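Local coordinates for protein ATP-dependent DNA ligase (Mycobacterium tuberculosis, PDB 6NHX) that seals DNA strand breaks at the expense of ATP, serving with Ku in the non-homologous end joining of double-strand breaks, at residues L12-T17 with G177-S182; E29-G34 with G164-R169; L37-D42 with V75-E80; V104-F109 with T138-P143. The protein carries 1 engineered substitution. All blocks are in the same frame, centred on the assembly; numbering follows the deposited sequence.

Interaction 1 (L12-T17 with G177-S182). With ATP (adenosine-5'-triphosphate), chain B.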
# COMPACT_ATOMS: atom_id res chain seq x y z
N LEU A 12 -3.91 1.33 12.83
CA LEU A 12 -4.11 2.07 11.59
C LEU A 12 -3.90 3.56 11.81
O LEU A 12 -4.05 4.07 12.92
CB LEU A 12 -5.50 1.79 11.01
CG LEU A 12 -5.77 0.31 10.70
CD1 LEU A 12 -7.24 0.11 10.35
CD2 LEU A 12 -4.87 -0.19 9.56
N ALA A 13 -3.56 4.26 10.72
CA ALA A 13 -3.22 5.68 10.73
C ALA A 13 -4.39 6.51 10.23
O ALA A 13 -5.22 6.06 9.44
CB ALA A 13 -2.00 5.97 9.86
N THR A 14 -4.43 7.75 10.68
CA THR A 14 -5.46 8.70 10.26
C THR A 14 -4.90 9.59 9.16
O THR A 14 -3.80 10.13 9.29
CB THR A 14 -5.83 9.58 11.44
OG1 THR A 14 -6.23 8.76 12.55
CG2 THR A 14 -6.99 10.46 11.09
N HIS A 15 -5.68 9.78 8.10
CA HIS A 15 -5.23 10.67 7.03
C HIS A 15 -5.09 12.09 7.57
O HIS A 15 -6.00 12.62 8.22
CB HIS A 15 -6.25 10.65 5.89
CG HIS A 15 -5.70 11.19 4.60
ND1 HIS A 15 -6.50 11.49 3.52
CD2 HIS A 15 -4.43 11.47 4.22
CE1 HIS A 15 -5.76 11.94 2.53
NE2 HIS A 15 -4.50 11.94 2.93
N GLY A 16 -3.95 12.71 7.29
CA GLY A 16 -3.75 14.07 7.73
C GLY A 16 -2.56 14.69 7.06
O GLY A 16 -2.07 14.19 6.04
N THR A 17 -2.06 15.77 7.65
CA THR A 17 -0.90 16.49 7.15
C THR A 17 0.19 16.45 8.21
O THR A 17 -0.05 16.82 9.36
CB THR A 17 -1.28 17.95 6.83
OG1 THR A 17 -2.13 17.95 5.69
CG2 THR A 17 -0.04 18.77 6.50
N GLY A 177 -6.06 -3.10 15.96
CA GLY A 177 -7.37 -3.07 15.34
C GLY A 177 -8.05 -1.73 15.36
O GLY A 177 -9.25 -1.66 15.10
N ARG A 178 -7.33 -0.65 15.67
CA ARG A 178 -7.94 0.67 15.78
C ARG A 178 -7.19 1.67 14.93
O ARG A 178 -5.96 1.63 14.84
CB ARG A 178 -7.90 1.17 17.23
CG ARG A 178 -8.80 0.42 18.18
CD ARG A 178 -8.78 1.07 19.56
NE ARG A 178 -9.95 1.91 19.79
CZ ARG A 178 -10.01 3.20 19.48
NH1 ARG A 178 -8.98 3.80 18.91
NH2 ARG A 178 -11.12 3.90 19.72
N ARG A 179 -7.93 2.58 14.31
CA ARG A 179 -7.33 3.73 13.63
C ARG A 179 -7.26 4.87 14.63
O ARG A 179 -8.25 5.20 15.28
CB ARG A 179 -8.19 4.13 12.43
CG ARG A 179 -7.48 5.09 11.50
CD ARG A 179 -8.36 5.46 10.29
NE ARG A 179 -8.79 4.29 9.53
CZ ARG A 179 -8.08 3.72 8.55
NH1 ARG A 179 -6.88 4.20 8.21
NH2 ARG A 179 -8.58 2.67 7.91
N CYS A 180 -6.07 5.47 14.78
CA CYS A 180 -5.80 6.33 15.92
C CYS A 180 -5.22 7.67 15.49
O CYS A 180 -4.49 7.77 14.50
CB CYS A 180 -4.79 5.65 16.86
SG CYS A 180 -5.39 4.08 17.51
N ALA A 181 -5.52 8.70 16.29
CA ALA A 181 -4.97 10.03 16.07
C ALA A 181 -3.47 10.09 16.32
O ALA A 181 -2.82 11.05 15.88
CB ALA A 181 -5.69 11.05 16.95
N SER A 182 -2.90 9.09 16.99
CA SER A 182 -1.47 9.08 17.27
C SER A 182 -0.63 8.65 16.07
O SER A 182 0.61 8.72 16.15
CB SER A 182 -1.21 8.14 18.45
OG SER A 182 -1.75 6.86 18.14
PG ATP B . -5.82 2.02 5.18
O1G ATP B . -5.22 3.09 6.07
O2G ATP B . -7.24 1.61 5.52
O3G ATP B . -4.89 0.83 5.01
PB ATP B . -5.10 2.53 2.39
O1B ATP B . -5.72 3.35 1.29
O2B ATP B . -4.74 1.07 2.17
O3B ATP B . -6.00 2.70 3.71
PA ATP B . -3.08 4.60 2.46
O1A ATP B . -4.06 5.72 2.65
O2A ATP B . -2.37 4.30 1.16
O3A ATP B . -3.79 3.26 2.94
O5' ATP B . -2.04 4.61 3.70
C5' ATP B . -0.84 3.83 3.65
C4' ATP B . -1.10 2.38 4.06
O4' ATP B . 0.17 1.75 4.19
C3' ATP B . -1.80 2.24 5.40
O3' ATP B . -2.46 0.98 5.44
C2' ATP B . -0.62 2.19 6.33
O2' ATP B . -0.94 1.58 7.59
C1' ATP B . 0.39 1.37 5.55
N9 ATP B . 1.79 1.78 5.83
C8 ATP B . 2.76 1.99 4.92
N7 ATP B . 3.94 2.32 5.52
C5 ATP B . 3.70 2.29 6.85
C6 ATP B . 4.49 2.55 8.04
N6 ATP B . 5.76 2.93 7.94
N1 ATP B . 3.88 2.42 9.23
C2 ATP B . 2.60 2.06 9.36
N3 ATP B . 1.81 1.81 8.31
C4 ATP B . 2.30 1.93 7.05
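Arg-179 reaches across Ala-13, and its NH1 gives a hydrogen bond to Ala-13 O at 2.8 Å. The bond lies in the plane of that carbonyl, and the oxygen sits close to the plane of the guanidinium. Arg-179 NH1 also donates to ATP O1G at 2.9 Å, almost straight (174° at the hydrogen). Arg-179 NH2 makes a matching bond to ATP O2G, again 2.9 Å. The two amino groups therefore hold two oxygens of the gamma phosphate, while Ala-13 O restrains the rotation of the guanidinium. CG of Arg-179 is anti to the backbone N (chi1 -167°), which brings it against Ala-13 O.

The backbones are tied by Leu-12 N to Arg-178 O (2.9 Å) and Cys-180 N to Leu-12 O (3.1 Å). Thr-14 OG1 donates to Cys-180 O at 2.8 Å, from well above the carbonyl plane.

Packing is modest. Leu-12 CD1 lies over one face of the guanidinium, 3.8 Å from Arg-179 NH2. Leu-12 CB rests on CA and CB of Arg-179. Arg-51, which also bonds ATP, stands close to Arg-179 despite its like charge; the nearby negative ATP would probably ease the repulsion. Lys-185, on strand 184-187, also holds ATP. This is a parallel strand pair at the edge of a mixed sheet, bearing part of the triphosphate site of the ligase nucleotidyltransferase domain.

Interaction 2 (E29-G34 with G164-R169). Engineered in segment 29-34: Met-31 (natural residue Lys). With ATP (adenosine-5'-triphosphate), chain B.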
# COMPACT_ATOMS: atom_id res chain seq x y z
N GLU A 29 8.21 8.16 9.69
CA GLU A 29 8.62 7.00 8.91
C GLU A 29 8.21 7.19 7.46
O GLU A 29 7.23 7.90 7.17
CB GLU A 29 7.91 5.75 9.41
CG GLU A 29 8.33 5.26 10.79
CD GLU A 29 7.66 3.95 11.17
OE1 GLU A 29 7.47 3.71 12.37
OE2 GLU A 29 7.33 3.16 10.26
N GLY A 30 8.93 6.57 6.54
CA GLY A 30 8.45 6.47 5.18
C GLY A 30 7.18 5.64 5.09
O GLY A 30 6.97 4.69 5.85
N MET A 31 6.29 6.04 4.18
CA MET A 31 5.12 5.25 3.85
C MET A 31 5.49 4.26 2.75
O MET A 31 5.90 4.67 1.66
CB MET A 31 3.99 6.16 3.37
CG MET A 31 2.77 5.37 2.91
SD MET A 31 1.53 6.41 2.11
CE MET A 31 0.96 7.36 3.52
N TRP A 32 5.34 2.96 3.04
CA TRP A 32 5.74 1.88 2.14
C TRP A 32 4.49 1.24 1.51
O TRP A 32 3.67 0.66 2.23
CB TRP A 32 6.54 0.81 2.89
CG TRP A 32 7.58 1.38 3.83
CD1 TRP A 32 7.68 1.14 5.18
CD2 TRP A 32 8.63 2.29 3.49
NE1 TRP A 32 8.76 1.85 5.70
CE2 TRP A 32 9.34 2.57 4.68
CE3 TRP A 32 9.03 2.92 2.29
CZ2 TRP A 32 10.45 3.43 4.71
CZ3 TRP A 32 10.13 3.77 2.32
CH2 TRP A 32 10.83 4.02 3.53
N ASP A 33 4.36 1.32 0.19
CA ASP A 33 3.25 0.64 -0.48
C ASP A 33 3.50 -0.86 -0.51
O ASP A 33 4.53 -1.31 -1.02
CB ASP A 33 3.06 1.16 -1.91
CG ASP A 33 2.11 2.35 -2.00
OD1 ASP A 33 1.87 2.98 -0.95
OD2 ASP A 33 1.60 2.65 -3.10
N GLY A 34 2.59 -1.64 0.05
CA GLY A 34 2.72 -3.08 0.07
C GLY A 34 1.52 -3.68 0.76
O GLY A 34 0.44 -3.08 0.75
N GLY A 164 5.04 8.66 0.74
CA GLY A 164 4.60 9.61 1.74
C GLY A 164 5.31 9.36 3.06
O GLY A 164 6.41 8.79 3.09
N VAL A 165 4.65 9.77 4.13
CA VAL A 165 5.17 9.68 5.49
C VAL A 165 4.07 9.21 6.41
O VAL A 165 2.91 9.59 6.24
CB VAL A 165 5.75 11.04 5.95
CG1 VAL A 165 6.01 11.09 7.44
CG2 VAL A 165 6.99 11.41 5.17
N ILE A 166 4.42 8.40 7.40
CA ILE A 166 3.58 8.12 8.56
C ILE A 166 4.26 8.78 9.75
O ILE A 166 5.39 8.40 10.11
CB ILE A 166 3.39 6.62 8.85
CG1 ILE A 166 3.21 5.82 7.55
CG2 ILE A 166 2.23 6.43 9.86
CD1 ILE A 166 1.86 5.98 6.94
N ALA A 167 3.58 9.71 10.40
CA ALA A 167 4.05 10.25 11.66
C ALA A 167 3.44 9.45 12.80
O ALA A 167 2.24 9.15 12.79
CB ALA A 167 3.62 11.71 11.80
N LYS A 168 4.26 9.11 13.79
CA LYS A 168 3.79 8.34 14.93
C LYS A 168 4.24 9.04 16.21
O LYS A 168 5.41 9.41 16.35
CB LYS A 168 4.32 6.90 14.87
CG LYS A 168 3.85 6.20 13.60
CD LYS A 168 4.51 4.82 13.43
CE LYS A 168 4.04 4.13 12.16
NZ LYS A 168 4.76 2.84 11.97
N ARG A 169 3.30 9.26 17.12
CA ARG A 169 3.64 9.96 18.35
C ARG A 169 4.65 9.16 19.16
O ARG A 169 4.49 7.95 19.36
CB ARG A 169 2.38 10.17 19.19
CG ARG A 169 1.59 11.41 18.83
CD ARG A 169 0.59 11.79 19.93
NE ARG A 169 1.28 12.25 21.12
CZ ARG A 169 1.54 13.52 21.40
NH1 ARG A 169 1.15 14.48 20.57
NH2 ARG A 169 2.20 13.84 22.52
PG ATP B . -5.82 2.02 5.18
O1G ATP B . -5.22 3.09 6.07
O2G ATP B . -7.24 1.61 5.52
O3G ATP B . -4.89 0.83 5.01
PB ATP B . -5.10 2.53 2.39
O1B ATP B . -5.72 3.35 1.29
O2B ATP B . -4.74 1.07 2.17
O3B ATP B . -6.00 2.70 3.71
PA ATP B . -3.08 4.60 2.46
O1A ATP B . -4.06 5.72 2.65
O2A ATP B . -2.37 4.30 1.16
O3A ATP B . -3.79 3.26 2.94
O5' ATP B . -2.04 4.61 3.70
C5' ATP B . -0.84 3.83 3.65
C4' ATP B . -1.10 2.38 4.06
O4' ATP B . 0.17 1.75 4.19
C3' ATP B . -1.80 2.24 5.40
O3' ATP B . -2.46 0.98 5.44
C2' ATP B . -0.62 2.19 6.33
O2' ATP B . -0.94 1.58 7.59
C1' ATP B . 0.39 1.37 5.55
N9 ATP B . 1.79 1.78 5.83
C8 ATP B . 2.76 1.99 4.92
N7 ATP B . 3.94 2.32 5.52
C5 ATP B . 3.70 2.29 6.85
C6 ATP B . 4.49 2.55 8.04
N6 ATP B . 5.76 2.93 7.94
N1 ATP B . 3.88 2.42 9.23
C2 ATP B . 2.60 2.06 9.36
N3 ATP B . 1.81 1.81 8.31
C4 ATP B . 2.30 1.93 7.05
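Glu-29 and Gly-30 pair antiparallel with Ile-166 and Val-165, a buried strand pair in the mixed sheet that lines one side of the adenine pocket. Glu-29 and Ile-166 exchange two backbone hydrogen bonds, N to O each way. Met-31 N donates to Gly-164 O.

The side chains of Glu-29 and Lys-168 meet at the rim of the base. Lys-168 NZ forms a salt bridge with Glu-29 OE1 at 2.9 Å; as a hydrogen bond it is weak. OE1 is also bonded to Tyr-124 OH. Lys-168 is extended to its end (chi4 176°), which places NZ 2.9 Å from ATP N1.

Glu-29 OE2 accepts from ATP N6 at 2.8 Å, and Gly-30 O accepts from N6 at 3.0 Å. Trp-32 N donates to ATP N7, 2.9 Å and 173° at the hydrogen. Ile-166 CG1 lies over the base, 3.5 Å from ATP C6. Met-31 is engineered, the natural residue being the lysine of the KxDG ligase motif. Met-31 CE touches Ile-166 CD1 at 3.8 Å, the two side chains crossing at about a right angle.

N6 thus meets two acceptors, and N1 and N7 each meet a donor. This pattern fits adenine and is consistent with discrimination against guanine.

Interaction 3 (L37-D42 with V75-E80). With ATP (adenosine-5'-triphosphate), chain B.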
# COMPACT_ATOMS: atom_id res chain seq x y z
N LEU A 37 1.52 -6.81 7.26
CA LEU A 37 1.64 -8.13 7.87
C LEU A 37 2.03 -8.00 9.34
O LEU A 37 2.89 -7.20 9.69
CB LEU A 37 2.71 -8.99 7.19
CG LEU A 37 2.38 -9.51 5.80
CD1 LEU A 37 3.50 -10.40 5.30
CD2 LEU A 37 1.04 -10.25 5.77
N LEU A 38 1.40 -8.82 10.17
CA LEU A 38 1.90 -9.12 11.51
C LEU A 38 2.66 -10.44 11.41
O LEU A 38 2.17 -11.40 10.81
CB LEU A 38 0.76 -9.22 12.52
CG LEU A 38 -0.04 -7.92 12.73
CD1 LEU A 38 -1.17 -8.15 13.70
CD2 LEU A 38 0.85 -6.78 13.21
N VAL A 39 3.84 -10.48 12.00
CA VAL A 39 4.76 -11.60 11.84
C VAL A 39 5.12 -12.15 13.21
O VAL A 39 5.64 -11.41 14.06
CB VAL A 39 6.04 -11.17 11.10
CG1 VAL A 39 7.06 -12.33 11.04
CG2 VAL A 39 5.70 -10.63 9.71
N GLU A 40 4.85 -13.43 13.43
CA GLU A 40 5.27 -14.12 14.64
C GLU A 40 6.43 -15.02 14.29
O GLU A 40 6.29 -15.91 13.45
CB GLU A 40 4.12 -14.95 15.19
CG GLU A 40 4.45 -15.73 16.45
CD GLU A 40 3.40 -16.75 16.74
OE1 GLU A 40 2.62 -16.53 17.69
OE2 GLU A 40 3.32 -17.76 16.01
N ALA A 41 7.58 -14.80 14.93
CA ALA A 41 8.74 -15.66 14.77
C ALA A 41 8.99 -16.40 16.08
O ALA A 41 9.15 -15.77 17.12
CB ALA A 41 9.96 -14.82 14.41
N ASP A 42 9.02 -17.74 16.02
CA ASP A 42 9.26 -18.57 17.19
C ASP A 42 9.96 -19.84 16.73
O ASP A 42 9.51 -20.46 15.76
CB ASP A 42 7.94 -18.94 17.87
CG ASP A 42 8.14 -19.47 19.28
OD1 ASP A 42 9.26 -19.37 19.81
OD2 ASP A 42 7.16 -19.99 19.86
N VAL A 75 9.43 -13.39 18.78
CA VAL A 75 9.05 -12.00 18.55
C VAL A 75 7.75 -11.91 17.75
O VAL A 75 7.38 -12.83 17.00
CB VAL A 75 10.14 -11.16 17.84
CG1 VAL A 75 11.39 -11.08 18.69
CG2 VAL A 75 10.44 -11.73 16.46
N VAL A 76 7.05 -10.80 17.93
CA VAL A 76 5.97 -10.40 17.06
C VAL A 76 6.33 -9.04 16.48
O VAL A 76 6.61 -8.09 17.22
CB VAL A 76 4.62 -10.34 17.80
CG1 VAL A 76 3.55 -9.76 16.90
CG2 VAL A 76 4.22 -11.72 18.29
N LEU A 77 6.37 -8.97 15.15
CA LEU A 77 6.71 -7.75 14.43
C LEU A 77 5.50 -7.28 13.64
O LEU A 77 4.61 -8.06 13.29
CB LEU A 77 7.85 -8.02 13.44
CG LEU A 77 9.09 -8.61 14.10
CD1 LEU A 77 9.84 -9.48 13.10
CD2 LEU A 77 9.97 -7.51 14.63
N ASP A 78 5.48 -5.98 13.40
CA ASP A 78 4.52 -5.33 12.51
C ASP A 78 5.32 -4.69 11.38
O ASP A 78 6.38 -4.12 11.62
CB ASP A 78 3.77 -4.26 13.30
CG ASP A 78 2.62 -3.62 12.53
OD1 ASP A 78 2.27 -4.07 11.42
OD2 ASP A 78 2.06 -2.65 13.08
N GLY A 79 4.81 -4.79 10.16
CA GLY A 79 5.50 -4.17 9.05
C GLY A 79 4.76 -4.38 7.76
O GLY A 79 3.58 -4.73 7.75
N GLU A 80 5.49 -4.20 6.66
CA GLU A 80 4.92 -4.26 5.32
C GLU A 80 5.67 -5.28 4.49
O GLU A 80 6.91 -5.26 4.46
CB GLU A 80 5.03 -2.89 4.63
CG GLU A 80 4.05 -2.67 3.50
CD GLU A 80 2.78 -2.00 3.97
OE1 GLU A 80 2.67 -1.69 5.17
OE2 GLU A 80 1.88 -1.78 3.13
PG ATP B . -5.82 2.02 5.18
O1G ATP B . -5.22 3.09 6.07
O2G ATP B . -7.24 1.61 5.52
O3G ATP B . -4.89 0.83 5.01
PB ATP B . -5.10 2.53 2.39
O1B ATP B . -5.72 3.35 1.29
O2B ATP B . -4.74 1.07 2.17
O3B ATP B . -6.00 2.70 3.71
PA ATP B . -3.08 4.60 2.46
O1A ATP B . -4.06 5.72 2.65
O2A ATP B . -2.37 4.30 1.16
O3A ATP B . -3.79 3.26 2.94
O5' ATP B . -2.04 4.61 3.70
C5' ATP B . -0.84 3.83 3.65
C4' ATP B . -1.10 2.38 4.06
O4' ATP B . 0.17 1.75 4.19
C3' ATP B . -1.80 2.24 5.40
O3' ATP B . -2.46 0.98 5.44
C2' ATP B . -0.62 2.19 6.33
O2' ATP B . -0.94 1.58 7.59
C1' ATP B . 0.39 1.37 5.55
N9 ATP B . 1.79 1.78 5.83
C8 ATP B . 2.76 1.99 4.92
N7 ATP B . 3.94 2.32 5.52
C5 ATP B . 3.70 2.29 6.85
C6 ATP B . 4.49 2.55 8.04
N6 ATP B . 5.76 2.93 7.94
N1 ATP B . 3.88 2.42 9.23
C2 ATP B . 2.60 2.06 9.36
N3 ATP B . 1.81 1.81 8.31
C4 ATP B . 2.30 1.93 7.05
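Asp-78 and Leu-38 make an unlike pair: a carboxylate lies against a leucine methyl, with Asp-78 OD1 3.5 Å from Leu-38 CD2. The two side chains pass at a slant. CG of Asp-78 is anti to its backbone N (chi1 -173°), which brings it to Leu-38 CD2. The buried carboxylate has partners outside the pair: OD1 forms a salt bridge with Arg-36 and OD2 a hydrogen bond with Tyr-174 OH; these probably offset its charge.

The backbones form a regular antiparallel ladder. Leu-37 with Gly-79, Val-39 with Leu-77, and Ala-41 with Val-75 are hydrogen-bonded pairs, each closed by two bonds. The shortest are Val-39 N to Leu-77 O and Leu-77 N to Val-39 O, both 2.8 Å. Leu-38 with Asp-78 and Glu-40 with Val-76 are the non-hydrogen-bonded pairs between them.

These are inner strands of the antiparallel sheet of the nucleotidyltransferase domain. Strand 45-50 flanks 35-42, and strand 105-114 flanks 74-82.

Leu-37, Val-39, Ala-41, Val-75 and Leu-77 share one face. Ala-41 CB meets Val-75 CG2 at 3.7 Å; this methyl stands between the backbone N and the carbonyl carbon of Val-75. Val-39 and Leu-77 meet more loosely, CB to CB at 4.3 Å. Phe-106 packs on Val-39 from strand 105-114. On the other face, Glu-40 OE2 forms a salt bridge with Arg-47. Beyond the ladder, Glu-80 OE1 comes within 3.6 Å of ATP N9.

Interaction 4 (V104-F109 with T138-P143). With ATP (adenosine-5'-triphosphate), chain B.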
# COMPACT_ATOMS: atom_id res chain seq x y z
N VAL A 104 10.13 -10.82 -2.57
CA VAL A 104 9.32 -10.13 -1.57
C VAL A 104 10.17 -9.93 -0.32
O VAL A 104 10.85 -10.86 0.13
CB VAL A 104 8.06 -10.94 -1.24
CG1 VAL A 104 7.28 -10.31 -0.08
CG2 VAL A 104 7.18 -11.07 -2.49
N GLU A 105 10.14 -8.72 0.24
CA GLU A 105 10.80 -8.40 1.49
C GLU A 105 9.76 -8.07 2.55
O GLU A 105 8.64 -7.64 2.24
CB GLU A 105 11.70 -7.17 1.32
CG GLU A 105 12.81 -7.39 0.32
CD GLU A 105 13.92 -6.36 0.37
OE1 GLU A 105 14.14 -5.75 1.43
OE2 GLU A 105 14.62 -6.20 -0.65
N PHE A 106 10.15 -8.23 3.81
CA PHE A 106 9.37 -7.72 4.93
C PHE A 106 10.14 -6.56 5.54
O PHE A 106 11.29 -6.72 5.95
CB PHE A 106 9.11 -8.81 5.95
CG PHE A 106 8.37 -8.33 7.18
CD1 PHE A 106 7.05 -7.89 7.10
CD2 PHE A 106 9.00 -8.29 8.41
CE1 PHE A 106 6.39 -7.45 8.23
CE2 PHE A 106 8.33 -7.84 9.54
CZ PHE A 106 7.04 -7.43 9.45
N TRP A 107 9.52 -5.38 5.55
CA TRP A 107 10.10 -4.20 6.19
C TRP A 107 9.36 -3.99 7.50
O TRP A 107 8.18 -3.60 7.51
CB TRP A 107 9.99 -2.97 5.29
CG TRP A 107 10.96 -3.00 4.12
CD1 TRP A 107 11.72 -4.06 3.71
CD2 TRP A 107 11.26 -1.93 3.20
NE1 TRP A 107 12.48 -3.71 2.61
CE2 TRP A 107 12.21 -2.41 2.28
CE3 TRP A 107 10.82 -0.61 3.08
CZ2 TRP A 107 12.73 -1.62 1.26
CZ3 TRP A 107 11.33 0.17 2.05
CH2 TRP A 107 12.27 -0.34 1.15
N ALA A 108 10.06 -4.22 8.61
CA ALA A 108 9.46 -4.13 9.93
C ALA A 108 9.47 -2.69 10.42
O ALA A 108 10.46 -1.97 10.25
CB ALA A 108 10.25 -4.99 10.91
N PHE A 109 8.37 -2.29 11.05
CA PHE A 109 8.29 -0.97 11.66
C PHE A 109 7.73 -0.95 13.07
O PHE A 109 7.66 0.13 13.68
CB PHE A 109 7.60 0.08 10.76
CG PHE A 109 6.28 -0.35 10.17
CD1 PHE A 109 5.18 -0.63 10.98
CD2 PHE A 109 6.12 -0.40 8.77
CE1 PHE A 109 3.95 -1.00 10.42
CE2 PHE A 109 4.89 -0.77 8.21
CZ PHE A 109 3.81 -1.07 9.03
N THR A 138 20.63 -8.97 13.60
CA THR A 138 20.04 -10.03 12.78
C THR A 138 19.90 -9.53 11.34
O THR A 138 20.42 -8.47 10.97
CB THR A 138 18.67 -10.44 13.34
OG1 THR A 138 17.78 -9.32 13.25
CG2 THR A 138 18.78 -10.91 14.79
N SER A 139 19.18 -10.30 10.53
CA SER A 139 18.87 -10.00 9.13
C SER A 139 17.53 -9.29 8.95
O SER A 139 17.12 -9.01 7.82
CB SER A 139 18.83 -11.29 8.31
OG SER A 139 17.68 -12.04 8.64
N LEU A 140 16.83 -9.03 10.04
CA LEU A 140 15.57 -8.30 9.97
C LEU A 140 15.82 -6.91 9.40
O LEU A 140 16.79 -6.23 9.78
CB LEU A 140 15.01 -8.19 11.38
CG LEU A 140 13.63 -7.59 11.61
CD1 LEU A 140 12.55 -8.36 10.87
CD2 LEU A 140 13.35 -7.61 13.10
N THR A 141 14.93 -6.47 8.51
CA THR A 141 15.02 -5.18 7.82
C THR A 141 14.13 -4.16 8.53
O THR A 141 12.90 -4.28 8.51
CB THR A 141 14.61 -5.36 6.36
OG1 THR A 141 15.41 -6.39 5.76
CG2 THR A 141 14.78 -4.06 5.58
N VAL A 142 14.75 -3.14 9.12
CA VAL A 142 14.04 -2.08 9.82
C VAL A 142 14.48 -0.75 9.25
O VAL A 142 15.51 -0.18 9.62
CB VAL A 142 14.30 -2.13 11.35
CG1 VAL A 142 13.60 -0.94 12.02
CG2 VAL A 142 13.80 -3.43 11.92
N PRO A 143 13.68 -0.16 8.34
CA PRO A 143 14.03 1.16 7.81
C PRO A 143 14.12 2.19 8.93
O PRO A 143 13.32 2.21 9.86
CB PRO A 143 12.87 1.48 6.86
CG PRO A 143 12.40 0.13 6.38
CD PRO A 143 12.59 -0.81 7.59
PG ATP B . -5.82 2.02 5.18
O1G ATP B . -5.22 3.09 6.07
O2G ATP B . -7.24 1.61 5.52
O3G ATP B . -4.89 0.83 5.01
PB ATP B . -5.10 2.53 2.39
O1B ATP B . -5.72 3.35 1.29
O2B ATP B . -4.74 1.07 2.17
O3B ATP B . -6.00 2.70 3.71
PA ATP B . -3.08 4.60 2.46
O1A ATP B . -4.06 5.72 2.65
O2A ATP B . -2.37 4.30 1.16
O3A ATP B . -3.79 3.26 2.94
O5' ATP B . -2.04 4.61 3.70
C5' ATP B . -0.84 3.83 3.65
C4' ATP B . -1.10 2.38 4.06
O4' ATP B . 0.17 1.75 4.19
C3' ATP B . -1.80 2.24 5.40
O3' ATP B . -2.46 0.98 5.44
C2' ATP B . -0.62 2.19 6.33
O2' ATP B . -0.94 1.58 7.59
C1' ATP B . 0.39 1.37 5.55
N9 ATP B . 1.79 1.78 5.83
C8 ATP B . 2.76 1.99 4.92
N7 ATP B . 3.94 2.32 5.52
C5 ATP B . 3.70 2.29 6.85
C6 ATP B . 4.49 2.55 8.04
N6 ATP B . 5.76 2.93 7.94
N1 ATP B . 3.88 2.42 9.23
C2 ATP B . 2.60 2.06 9.36
N3 ATP B . 1.81 1.81 8.31
C4 ATP B . 2.30 1.93 7.05
O HOH W 1 14.60 -7.53 3.58
O HOH W 2 12.65 -8.11 7.74
O HOH W 3 10.95 0.79 10.17
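Trp-107 and Ala-108 pack closely on the loop 138-143, while water bridges the backbones on both sides of the one direct hydrogen bond. That bond runs from Ala-108 N to Thr-141 O, 2.8 Å, with N almost in line with the carbonyl (173°).

Pro-143 CG lies 3.7 Å from Trp-107 CE3, the two side chains crossing at about a right angle. Thr-141 CG2 touches the same indole at CD1, 3.6 Å away. Ala-108 CB touches both Val-142 CG2 and Leu-140 CD1, and Leu-140 CD1 also meets the edge of the Phe-106 ring. The indole is held in turn: Trp-107 NE1 donates to Glu-105 OE1 at 2.9 Å, in the ring plane.

Three waters bridge the looser part, two at Thr-141 and one at Pro-143. One water links Glu-105 OE1 with Thr-141 OG1. A second donates to Phe-106 O (2.6 Å) and accepts from Thr-141 N. A third donates to both Ala-108 O and Pro-143 O.

Further along the strand, Phe-109 has CG between the backbone N and the carbonyl carbon (chi1 49°). Its ring lies against the base, with ATP N1 over its centre. The loop after helix 124-136 is thus laid along a strand of the antiparallel sheet that lines the adenine pocket.

How the interactions relate
Interactions 1 and 2 share the mixed sheet; their centres are 11 Å apart, and Ser-182 O lies 2.9 Å from Arg-169 N. Interactions 3 and 4 share the antiparallel sheet, with centres 10 Å apart. There strand 74-82 joins 105-114, Asp-78 O lying 2.8 Å from Phe-109 N. The adenine of ATP lies between the sheets. Interaction 1 holds the gamma phosphate, interaction 2 the base. Ile-166 and Phe-109 lie on opposite faces of the adenine, from interactions 2 and 4. Interactions 2 and 4 also touch directly: Trp-32 CE3 is 3.6 Å from Trp-107 CZ3. Asp-33, in interaction 2, probably binds manganese. Interactions 2, 3 and 4 are all nested within the loop closed by interaction 1.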